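Side-chain contacts in galactokinase (Bifidobacterium longum subsp. infantis ATCC 15697 = JCM 1222 = DSM 20088, PDB 6TEQ), which probably phosphorylates galactose with ATP as a galactokinase of the GHMP kinase family, and is captured here with 2-deoxy-2-fluoro-galactose bound: residues K21-V24 and A30-G33; L159-S164 and R168-N173; V300-T305 and H333-A338. One frame throughout, in Å; residues are numbered along the deposited sequence.

Contact 1. Residues K21-V24 and A30-G33; sequences KLFV and APEG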
ATOM      1  N   LYS A  21     -16.115 -17.304 -12.290  1.00 18.01           N
ATOM      2  CA  LYS A  21     -15.771 -18.534 -13.017  1.00 18.15           C
ATOM      3  C   LYS A  21     -14.782 -19.374 -12.176  1.00 17.28           C
ATOM      4  O   LYS A  21     -14.926 -20.611 -12.101  1.00 16.42           O
ATOM      5  CB  LYS A  21     -15.223 -18.167 -14.406  1.00 23.86           C
ATOM      6  CG  LYS A  21     -14.714 -19.343 -15.252  1.00 28.32           C
ATOM      7  CD  LYS A  21     -14.543 -18.979 -16.691  1.00 33.83           C
ATOM      8  CE  LYS A  21     -13.842 -20.000 -17.592  1.00 46.46           C
ATOM      9  NZ  LYS A  21     -13.888 -21.391 -17.098  1.00 38.77           N
ATOM     10  N   LEU A  22     -13.745 -18.779 -11.590  1.00 17.34           N
ATOM     11  CA  LEU A  22     -12.783 -19.567 -10.808  1.00 18.92           C
ATOM     12  C   LEU A  22     -13.517 -20.183  -9.610  1.00 17.55           C
ATOM     13  O   LEU A  22     -13.238 -21.328  -9.204  1.00 18.76           O
ATOM     14  CB  LEU A  22     -11.622 -18.688 -10.361  1.00 19.07           C
ATOM     15  CG  LEU A  22     -10.572 -19.361  -9.504  1.00 16.30           C
ATOM     16  CD1 LEU A  22      -9.907 -20.487 -10.254  1.00 21.46           C
ATOM     17  CD2 LEU A  22      -9.496 -18.371  -9.108  1.00 19.70           C
ATOM     18  N   PHE A  23     -14.427 -19.434  -9.041  1.00 16.61           N
ATOM     19  CA  PHE A  23     -15.189 -19.926  -7.864  1.00 18.03           C
ATOM     20  C   PHE A  23     -16.048 -21.134  -8.297  1.00 16.37           C
ATOM     21  O   PHE A  23     -15.966 -22.187  -7.646  1.00 17.51           O
ATOM     22  CB  PHE A  23     -16.092 -18.824  -7.307  1.00 17.52           C
ATOM     23  CG  PHE A  23     -16.734 -19.226  -6.013  1.00 15.69           C
ATOM     24  CD1 PHE A  23     -17.837 -20.090  -6.038  1.00 16.88           C
ATOM     25  CD2 PHE A  23     -16.204 -18.814  -4.812  1.00 14.91           C
ATOM     26  CE1 PHE A  23     -18.401 -20.474  -4.851  1.00 15.33           C
ATOM     27  CE2 PHE A  23     -16.777 -19.193  -3.606  1.00 17.45           C
ATOM     28  CZ  PHE A  23     -17.871 -20.029  -3.639  1.00 17.28           C
ATOM     29  N   VAL A  24     -16.775 -21.022  -9.405  1.00 15.62           N
ATOM     30  CA  VAL A  24     -17.717 -22.089  -9.873  1.00 18.18           C
ATOM     31  C   VAL A  24     -16.872 -23.276 -10.321  1.00 21.76           C
ATOM     32  O   VAL A  24     -17.214 -24.430  -9.934  1.00 20.72           O
ATOM     33  CB  VAL A  24     -18.675 -21.558 -10.965  1.00 20.84           C
ATOM     34  CG1 VAL A  24     -19.449 -22.677 -11.664  1.00 20.59           C
ATOM     35  CG2 VAL A  24     -19.689 -20.567 -10.387  1.00 22.41           C
ATOM     36  N   ALA A  30     -22.387 -21.503  -6.709  1.00 19.69           N
ATOM     37  CA  ALA A  30     -22.311 -20.052  -7.022  1.00 21.75           C
ATOM     38  C   ALA A  30     -21.799 -19.320  -5.786  1.00 19.63           C
ATOM     39  O   ALA A  30     -22.169 -19.669  -4.678  1.00 22.03           O
ATOM     40  CB  ALA A  30     -23.671 -19.531  -7.379  1.00 28.00           C
ATOM     41  N   PRO A  31     -20.965 -18.263  -5.904  1.00 18.27           N
ATOM     42  CA  PRO A  31     -20.583 -17.500  -4.722  1.00 18.48           C
ATOM     43  C   PRO A  31     -21.764 -16.617  -4.322  1.00 19.52           C
ATOM     44  O   PRO A  31     -22.692 -16.386  -5.146  1.00 20.49           O
ATOM     45  CB  PRO A  31     -19.470 -16.595  -5.225  1.00 19.17           C
ATOM     46  CG  PRO A  31     -19.759 -16.437  -6.698  1.00 18.82           C
ATOM     47  CD  PRO A  31     -20.426 -17.722  -7.146  1.00 16.39           C
ATOM     48  N   GLU A  32     -21.747 -16.161  -3.077  1.00 17.94           N
ATOM     49  CA  GLU A  32     -22.787 -15.213  -2.578  1.00 15.58           C
ATOM     50  C   GLU A  32     -22.629 -13.865  -3.274  1.00 15.83           C
ATOM     51  O   GLU A  32     -23.630 -13.219  -3.539  1.00 18.39           O
ATOM     52  CB  GLU A  32     -22.691 -15.062  -1.064  1.00 17.02           C
ATOM     53  CG  GLU A  32     -23.755 -14.104  -0.564  1.00 20.10           C
ATOM     54  CD  GLU A  32     -24.043 -14.135   0.914  1.00 20.86           C
ATOM     55  OE1 GLU A  32     -23.749 -15.199   1.555  1.00 24.81           O
ATOM     56  OE2 GLU A  32     -24.530 -13.069   1.412  1.00 25.90           O
ATOM     57  N   GLY A  33     -21.403 -13.451  -3.621  1.00 17.11           N
ATOM     58  CA  GLY A  33     -21.179 -12.237  -4.401  1.00 15.46           C
ATOM     59  C   GLY A  33     -19.688 -12.140  -4.744  1.00 13.15           C
ATOM     60  O   GLY A  33     -18.912 -13.076  -4.432  1.00 14.99           O
TER
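A proline laid over a phenylalanine, P31 on F23, pins the chain leaving helix 12-27 back against that helix just before strand 33-42 begins. The proline CB sits 3.8 Å from the centroid of the F23 ring and only 5° off the ring normal, a CH-pi contact close to the middle of the face. P31 CD comes down nearer one side of the ring, 3.7 Å from F23 CD1, and the backbone joins in where F23 CE1 meets P31 N at 3.5 Å. F23 reaches this place because its CG stands anti to the backbone N (chi1 -172°), which carries the ring off the helix and across to the loop. Both segments fall within the galactose-binding signature of galactokinases, here in a region where helix 12-27 packs on the large mixed sheet: F23 also touches A67 and K69 of strand 54-70 and D126 and A128 of strand 125-131, while Y27 meets its ring edge-to-face. P31 shares A67 with it. At the more open margin, V24 adds a looser apolar contact, its CG2 lying 4.3 Å from A30 CA and 4.4 Å from P31 CD.

Contact 2. Residues L159-S164 and R168-N173; sequences LGYGDS and RVTLIN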
ATOM      1  N   LEU A 159     -21.981  -7.801   9.546  1.00 17.40           N
ATOM      2  CA  LEU A 159     -21.344  -7.277  10.787  1.00 17.36           C
ATOM      3  C   LEU A 159     -21.638  -5.790  10.882  1.00 16.37           C
ATOM      4  O   LEU A 159     -21.583  -5.302  12.031  1.00 20.16           O
ATOM      5  CB  LEU A 159     -19.854  -7.521  10.834  1.00 18.10           C
ATOM      6  CG  LEU A 159     -19.368  -8.964  10.670  1.00 18.09           C
ATOM      7  CD1 LEU A 159     -17.850  -9.013  10.830  1.00 20.62           C
ATOM      8  CD2 LEU A 159     -20.070  -9.858  11.652  1.00 22.62           C
ATOM      9  N   GLY A 160     -21.844  -5.098   9.742  1.00 17.69           N
ATOM     10  CA  GLY A 160     -22.327  -3.706   9.773  1.00 18.22           C
ATOM     11  C   GLY A 160     -21.198  -2.704   9.755  1.00 18.08           C
ATOM     12  O   GLY A 160     -21.482  -1.481   9.975  1.00 20.60           O
ATOM     13  N   TYR A 161     -20.001  -3.120   9.344  1.00 17.84           N
ATOM     14  CA  TYR A 161     -18.827  -2.181   9.331  1.00 15.43           C
ATOM     15  C   TYR A 161     -18.481  -1.692   7.919  1.00 15.73           C
ATOM     16  O   TYR A 161     -17.852  -0.619   7.791  1.00 17.57           O
ATOM     17  CB  TYR A 161     -17.633  -2.785  10.051  1.00 15.80           C
ATOM     18  CG  TYR A 161     -17.876  -2.950  11.524  1.00 17.59           C
ATOM     19  CD1 TYR A 161     -17.510  -1.957  12.430  1.00 16.38           C
ATOM     20  CD2 TYR A 161     -18.401  -4.143  12.014  1.00 24.19           C
ATOM     21  CE1 TYR A 161     -17.788  -2.079  13.774  1.00 19.66           C
ATOM     22  CE2 TYR A 161     -18.650  -4.280  13.370  1.00 26.15           C
ATOM     23  CZ  TYR A 161     -18.369  -3.237  14.240  1.00 23.04           C
ATOM     24  OH  TYR A 161     -18.616  -3.381  15.583  1.00 28.29           O
ATOM     25  N   GLY A 162     -18.922  -2.364   6.879  1.00 15.43           N
ATOM     26  CA  GLY A 162     -18.470  -2.090   5.489  1.00 14.80           C
ATOM     27  C   GLY A 162     -19.089  -0.834   4.894  1.00 14.80           C
ATOM     28  O   GLY A 162     -18.494  -0.230   4.010  1.00 16.76           O
ATOM     29  N   ASP A 163     -20.264  -0.417   5.393  1.00 16.22           N
ATOM     30  CA  ASP A 163     -21.061   0.656   4.763  1.00 16.37           C
ATOM     31  C   ASP A 163     -20.746   2.036   5.315  1.00 15.53           C
ATOM     32  O   ASP A 163     -21.405   2.979   4.908  1.00 18.18           O
ATOM     33  CB  ASP A 163     -22.559   0.326   4.824  1.00 21.39           C
ATOM     34  CG  ASP A 163     -23.278   0.590   6.143  1.00 27.44           C
ATOM     35  OD1 ASP A 163     -22.605   0.920   7.157  1.00 23.69           O
ATOM     36  OD2 ASP A 163     -24.550   0.458   6.150  1.00 35.20           O
ATOM     37  N   SER A 164     -19.648   2.203   6.023  1.00 15.89           N
ATOM     38  CA  SER A 164     -19.210   3.564   6.477  1.00 15.46           C
ATOM     39  C   SER A 164     -17.698   3.621   6.500  1.00 13.74           C
ATOM     40  O   SER A 164     -17.034   2.607   6.757  1.00 15.95           O
ATOM     41  CB  SER A 164     -19.795   3.998   7.841  1.00 17.21           C
ATOM     42  OG  SER A 164     -19.309   3.230   8.858  1.00 15.29           O
ATOM     43  N   ARG A 168     -15.313   1.006   8.381  1.00 14.61           N
ATOM     44  CA  ARG A 168     -14.282   0.256   7.652  1.00 15.47           C
ATOM     45  C   ARG A 168     -12.973   0.202   8.445  1.00 12.58           C
ATOM     46  O   ARG A 168     -12.189  -0.725   8.213  1.00 13.43           O
ATOM     47  CB  ARG A 168     -14.074   0.801   6.243  1.00 12.44           C
ATOM     48  CG  ARG A 168     -15.182   0.384   5.328  1.00 13.76           C
ATOM     49  CD  ARG A 168     -14.860   0.868   3.935  1.00 13.53           C
ATOM     50  NE  ARG A 168     -15.841   0.393   3.007  1.00 14.65           N
ATOM     51  CZ  ARG A 168     -15.674   0.297   1.715  1.00 12.71           C
ATOM     52  NH1 ARG A 168     -14.603   0.801   1.129  1.00 15.26           N
ATOM     53  NH2 ARG A 168     -16.658  -0.137   0.974  1.00 14.49           N
ATOM     54  N   VAL A 169     -12.735   1.116   9.408  1.00 13.70           N
ATOM     55  CA  VAL A 169     -11.505   1.024  10.216  1.00 13.66           C
ATOM     56  C   VAL A 169     -11.459  -0.305  10.997  1.00 14.05           C
ATOM     57  O   VAL A 169     -10.378  -0.862  11.216  1.00 13.32           O
ATOM     58  CB  VAL A 169     -11.369   2.292  11.085  1.00 16.29           C
ATOM     59  CG1 VAL A 169     -10.259   2.106  12.105  1.00 15.98           C
ATOM     60  CG2 VAL A 169     -11.157   3.511  10.170  1.00 17.44           C
ATOM     61  N   THR A 170     -12.600  -0.792  11.464  1.00 15.23           N
ATOM     62  CA  THR A 170     -12.625  -2.116  12.120  1.00 15.89           C
ATOM     63  C   THR A 170     -12.088  -3.191  11.164  1.00 13.19           C
ATOM     64  O   THR A 170     -11.312  -4.060  11.562  1.00 16.43           O
ATOM     65  CB  THR A 170     -14.037  -2.394  12.617  1.00 15.70           C
ATOM     66  OG1 THR A 170     -14.284  -1.454  13.695  1.00 18.69           O
ATOM     67  CG2 THR A 170     -14.187  -3.814  13.113  1.00 18.07           C
ATOM     68  N   LEU A 171     -12.513  -3.145   9.911  1.00 13.25           N
ATOM     69  CA  LEU A 171     -12.120  -4.139   8.879  1.00 12.85           C
ATOM     70  C   LEU A 171     -10.663  -3.948   8.478  1.00 10.91           C
ATOM     71  O   LEU A 171      -9.963  -4.930   8.366  1.00 12.60           O
ATOM     72  CB  LEU A 171     -13.031  -3.974   7.689  1.00 14.11           C
ATOM     73  CG  LEU A 171     -14.511  -4.158   7.986  1.00 13.82           C
ATOM     74  CD1 LEU A 171     -15.331  -4.025   6.770  1.00 15.00           C
ATOM     75  CD2 LEU A 171     -14.832  -5.420   8.717  1.00 16.36           C
ATOM     76  N   ILE A 172     -10.235  -2.700   8.349  1.00 12.85           N
ATOM     77  CA  ILE A 172      -8.805  -2.346   8.210  1.00 13.77           C
ATOM     78  C   ILE A 172      -7.974  -2.987   9.303  1.00 11.87           C
ATOM     79  O   ILE A 172      -6.905  -3.588   9.008  1.00 14.26           O
ATOM     80  CB  ILE A 172      -8.636  -0.839   8.135  1.00 10.96           C
ATOM     81  CG1 ILE A 172      -9.183  -0.345   6.808  1.00 13.52           C
ATOM     82  CG2 ILE A 172      -7.201  -0.463   8.305  1.00 15.70           C
ATOM     83  CD1 ILE A 172      -9.452   1.145   6.819  1.00 15.33           C
ATOM     84  N   ASN A 173      -8.404  -2.844  10.545  1.00 13.47           N
ATOM     85  CA  ASN A 173      -7.596  -3.360  11.675  1.00 14.21           C
ATOM     86  C   ASN A 173      -7.522  -4.887  11.571  1.00 13.86           C
ATOM     87  O   ASN A 173      -6.427  -5.438  11.857  1.00 14.75           O
ATOM     88  CB  ASN A 173      -8.149  -2.879  12.996  1.00 17.24           C
ATOM     89  CG  ASN A 173      -7.827  -1.419  13.234  1.00 19.11           C
ATOM     90  OD1 ASN A 173      -6.869  -0.886  12.615  1.00 20.74           O
ATOM     91  ND2 ASN A 173      -8.561  -0.817  14.173  1.00 19.68           N
TER
HETATM   92  O   HOH W   1     -19.233  -1.328   1.082  1.00 19.38           O
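The backbone of Y161 to S164 folds into a type I beta turn that leads directly into helix 165-183, bringing G162 and R168 within 5.3 Å of each other, CA to CA. S164 is the N-cap, its OG capping G167 N, and its carbonyl O takes the R168 N-H at 2.9 Å as the helix begins. R168 then reaches back over the turn. With CG beside its own backbone N (chi1 -76°) and the chain extended as far as NE, it delivers a nearly straight bond from NE to G162 O, 2.9 Å long with an N-H...O angle of 173°, the oxygen lying close to the guanidinium plane. Water 1 bridges the same carbonyl to R168 NH2, and NH1 is bonded to the carbonyls of M196 and A412, so the group is held on several sides. A leucine in place of R168 would probably leave G162 O with no direct donor from the helix and the carbonyls of M196 and A412 without the NH1 that bonds them. Further along, T170 CG2 lies over one face of the Y161 ring, displaced toward its rim, 4.0 Å from the centroid, and Y161 CB rests 4.0 Å from L171 CG. L171 CD1 packs on G162 CA. The whole is a helix N-terminus with a serine N-cap, joining helices 141-156 and 165-183 in the N-terminal GHMP kinase region.

Contact 3. Residues V300-T305 and H333-A338; sequences VRHVVT and HDSLAA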
ATOM      1  N   VAL A 300      15.832   8.888  11.684  1.00 14.19           N
ATOM      2  CA  VAL A 300      15.016   9.978  12.308  1.00 14.64           C
ATOM      3  C   VAL A 300      14.934  11.194  11.398  1.00 15.61           C
ATOM      4  O   VAL A 300      13.845  11.731  11.153  1.00 14.82           O
ATOM      5  CB  VAL A 300      15.484  10.331  13.722  1.00 13.49           C
ATOM      6  CG1 VAL A 300      14.810  11.612  14.293  1.00 15.15           C
ATOM      7  CG2 VAL A 300      15.184   9.146  14.608  1.00 14.10           C
ATOM      8  N   ARG A 301      16.032  11.572  10.776  1.00 15.46           N
ATOM      9  CA  ARG A 301      16.002  12.721   9.842  1.00 14.18           C
ATOM     10  C   ARG A 301      15.010  12.407   8.711  1.00 12.43           C
ATOM     11  O   ARG A 301      14.258  13.276   8.318  1.00 13.22           O
ATOM     12  CB  ARG A 301      17.410  13.066   9.380  1.00 14.55           C
ATOM     13  CG  ARG A 301      17.443  14.171   8.340  1.00 16.85           C
ATOM     14  CD  ARG A 301      18.819  14.742   8.210  1.00 16.27           C
ATOM     15  NE  ARG A 301      19.667  13.743   7.663  1.00 14.87           N
ATOM     16  CZ  ARG A 301      20.869  13.490   8.075  1.00 16.87           C
ATOM     17  NH1 ARG A 301      21.348  14.198   9.102  1.00 23.14           N
ATOM     18  NH2 ARG A 301      21.551  12.496   7.510  1.00 22.60           N
ATOM     19  N   HIS A 302      15.071  11.204   8.116  1.00 13.48           N
ATOM     20  CA  HIS A 302      14.113  10.833   7.068  1.00 13.38           C
ATOM     21  C   HIS A 302      12.730  11.048   7.667  1.00 11.00           C
ATOM     22  O   HIS A 302      11.933  11.671   6.990  1.00 11.97           O
ATOM     23  CB  HIS A 302      14.289   9.375   6.623  1.00 12.00           C
ATOM     24  CG  HIS A 302      13.104   9.007   5.809  1.00 13.28           C
ATOM     25  ND1 HIS A 302      12.940   9.476   4.569  1.00 12.03           N
ATOM     26  CD2 HIS A 302      12.012   8.288   6.122  1.00 11.27           C
ATOM     27  CE1 HIS A 302      11.733   9.162   4.117  1.00 12.19           C
ATOM     28  NE2 HIS A 302      11.147   8.390   5.054  1.00 11.68           N
ATOM     29  N   VAL A 303      12.397  10.466   8.852  1.00 11.99           N
ATOM     30  CA  VAL A 303      10.975  10.441   9.255  1.00 12.98           C
ATOM     31  C   VAL A 303      10.498  11.890   9.436  1.00 11.93           C
ATOM     32  O   VAL A 303       9.388  12.254   9.038  1.00 11.92           O
ATOM     33  CB  VAL A 303      10.776   9.591  10.510  1.00 13.76           C
ATOM     34  CG1 VAL A 303       9.378   9.719  11.030  1.00 15.34           C
ATOM     35  CG2 VAL A 303      11.095   8.124  10.209  1.00 12.29           C
ATOM     36  N   VAL A 304      11.329  12.693  10.047  1.00 11.71           N
ATOM     37  CA  VAL A 304      10.939  14.062  10.424  1.00 14.09           C
ATOM     38  C   VAL A 304      10.747  14.861   9.153  1.00 12.47           C
ATOM     39  O   VAL A 304       9.731  15.537   9.042  1.00 14.26           O
ATOM     40  CB  VAL A 304      12.004  14.699  11.317  1.00 11.69           C
ATOM     41  CG1 VAL A 304      11.871  16.203  11.375  1.00 15.46           C
ATOM     42  CG2 VAL A 304      11.966  14.076  12.679  1.00 13.98           C
ATOM     43  N   THR A 305      11.676  14.813   8.234  1.00 14.46           N
ATOM     44  CA  THR A 305      11.610  15.612   6.981  1.00 13.73           C
ATOM     45  C   THR A 305      10.464  15.101   6.102  1.00 10.93           C
ATOM     46  O   THR A 305       9.817  15.877   5.411  1.00 11.53           O
ATOM     47  CB  THR A 305      12.957  15.722   6.263  1.00 15.11           C
ATOM     48  OG1 THR A 305      13.378  14.426   5.835  1.00 12.64           O
ATOM     49  CG2 THR A 305      14.003  16.417   7.129  1.00 13.92           C
ATOM     50  N   HIS A 333      12.322  10.681  -2.331  1.00 11.69           N
ATOM     51  CA  HIS A 333      13.185   9.593  -2.823  1.00 11.49           C
ATOM     52  C   HIS A 333      14.603   9.743  -2.290  1.00  9.36           C
ATOM     53  O   HIS A 333      15.192   8.749  -1.864  1.00 10.86           O
ATOM     54  CB  HIS A 333      13.280   9.630  -4.323  1.00  9.87           C
ATOM     55  CG  HIS A 333      14.034   8.486  -4.840  1.00 12.53           C
ATOM     56  ND1 HIS A 333      13.484   7.185  -4.902  1.00 11.61           N
ATOM     57  CD2 HIS A 333      15.324   8.391  -5.238  1.00 13.14           C
ATOM     58  CE1 HIS A 333      14.419   6.354  -5.334  1.00 13.37           C
ATOM     59  NE2 HIS A 333      15.581   7.062  -5.469  1.00 14.54           N
ATOM     60  N   ASP A 334      15.160  10.945  -2.419  1.00 11.42           N
ATOM     61  CA  ASP A 334      16.555  11.122  -2.060  1.00 11.52           C
ATOM     62  C   ASP A 334      16.745  10.788  -0.586  1.00 12.20           C
ATOM     63  O   ASP A 334      17.816  10.210  -0.217  1.00 14.38           O
ATOM     64  CB  ASP A 334      17.069  12.519  -2.393  1.00 11.28           C
ATOM     65  CG  ASP A 334      17.115  12.856  -3.853  1.00 11.76           C
ATOM     66  OD1 ASP A 334      16.967  11.948  -4.703  1.00 13.04           O
ATOM     67  OD2 ASP A 334      17.384  14.050  -4.100  1.00 15.77           O
ATOM     68  N   SER A 335      15.779  11.129   0.232  1.00 10.82           N
ATOM     69  CA  SER A 335      15.843  10.809   1.655  1.00 10.54           C
ATOM     70  C   SER A 335      15.744   9.285   1.849  1.00 10.47           C
ATOM     71  O   SER A 335      16.441   8.746   2.697  1.00 12.56           O
ATOM     72  CB  SER A 335      14.739  11.501   2.339  1.00  9.89           C
ATOM     73  OG  SER A 335      14.757  11.297   3.733  1.00 12.61           O
ATOM     74  N   LEU A 336      14.823   8.640   1.153  1.00 10.76           N
ATOM     75  CA  LEU A 336      14.672   7.175   1.259  1.00 11.68           C
ATOM     76  C   LEU A 336      15.955   6.488   0.814  1.00 13.02           C
ATOM     77  O   LEU A 336      16.287   5.467   1.389  1.00 14.63           O
ATOM     78  CB  LEU A 336      13.519   6.731   0.419  1.00 10.58           C
ATOM     79  CG  LEU A 336      12.166   7.086   1.013  1.00 10.30           C
ATOM     80  CD1 LEU A 336      11.062   7.082  -0.014  1.00 10.89           C
ATOM     81  CD2 LEU A 336      11.789   6.248   2.227  1.00 13.51           C
ATOM     82  N   ALA A 337      16.660   7.033  -0.166  1.00 12.25           N
ATOM     83  CA  ALA A 337      17.901   6.392  -0.649  1.00 12.35           C
ATOM     84  C   ALA A 337      19.061   6.632   0.316  1.00 13.29           C
ATOM     85  O   ALA A 337      19.772   5.626   0.648  1.00 17.04           O
ATOM     86  CB  ALA A 337      18.206   6.919  -2.023  1.00 14.58           C
ATOM     87  N   ALA A 338      19.256   7.879   0.736  1.00 12.78           N
ATOM     88  CA  ALA A 338      20.462   8.224   1.520  1.00 12.52           C
ATOM     89  C   ALA A 338      20.270   8.031   3.014  1.00 16.18           C
ATOM     90  O   ALA A 338      21.224   7.583   3.687  1.00 15.96           O
ATOM     91  CB  ALA A 338      20.889   9.633   1.315  1.00 14.13           C
TER
HETATM   92  O   HOH W   2      16.179  13.052   5.219  1.00 14.01           O
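H302 reaches from helix 294-318 toward S335 and L336 of helix 322-338, and its side chain can be followed atom by atom. CB already lies 3.5 Å from S335 OG. CG stands anti to the backbone N (chi1 167°), which directs the imidazole toward the facing helix. Next round the ring, ND1 forms a short hydrogen bond with S335 OG, 2.7 Å long at an angle of 157°; the hydroxyl meets ND1 edge-on to the imidazole, and the geometry allows the proton to sit on either atom. CE1 meets the branch of L336, with CD2 3.5 Å away, and NE2 lies 3.6 Å from the same methyl. At the far tip NE2 is also hydrogen-bonded to the backbone O of E46, so both ring nitrogens are engaged and the rotation of the imidazole is fixed. S335 OG has a further partner in water 2, at 2.7 Å, which in turn donates to T305 OG1. That hydroxyl gives its own proton to R301 O, a carbonyl that also takes the T305 backbone N-H from the opposite face of its plane. The two helix segments run nearly antiparallel, at 164°, with axes 9.6 Å apart. Such a buried polar bridge between antiparallel helices here forms a second shell to the sugar site: H302 holds the backbone of E46, a galactose-binding residue, and L336 lies beside both E46 and H47.

Overall arrangement
Along the chain the three contacts follow in series, none enclosing another. Contact 1 joins helix 12-27 to the approach of strand 33-42 in the galactose-binding signature; contact 2 shapes the start of helix 165-183 in the N-terminal GHMP kinase range; contact 3 pairs helices 294-318 and 322-338, the latter within the C-terminal GHMP range. Contacts 1 and 2 have centres about 23 Å apart and do not touch. Contact 3 lies across the chain's centre from both, with centres about 46 Å from contact 1 and 33 Å from contact 2. Short-range packing thus shapes one side of the kinase, while a longer-range helix pair backs the sugar pocket from the other.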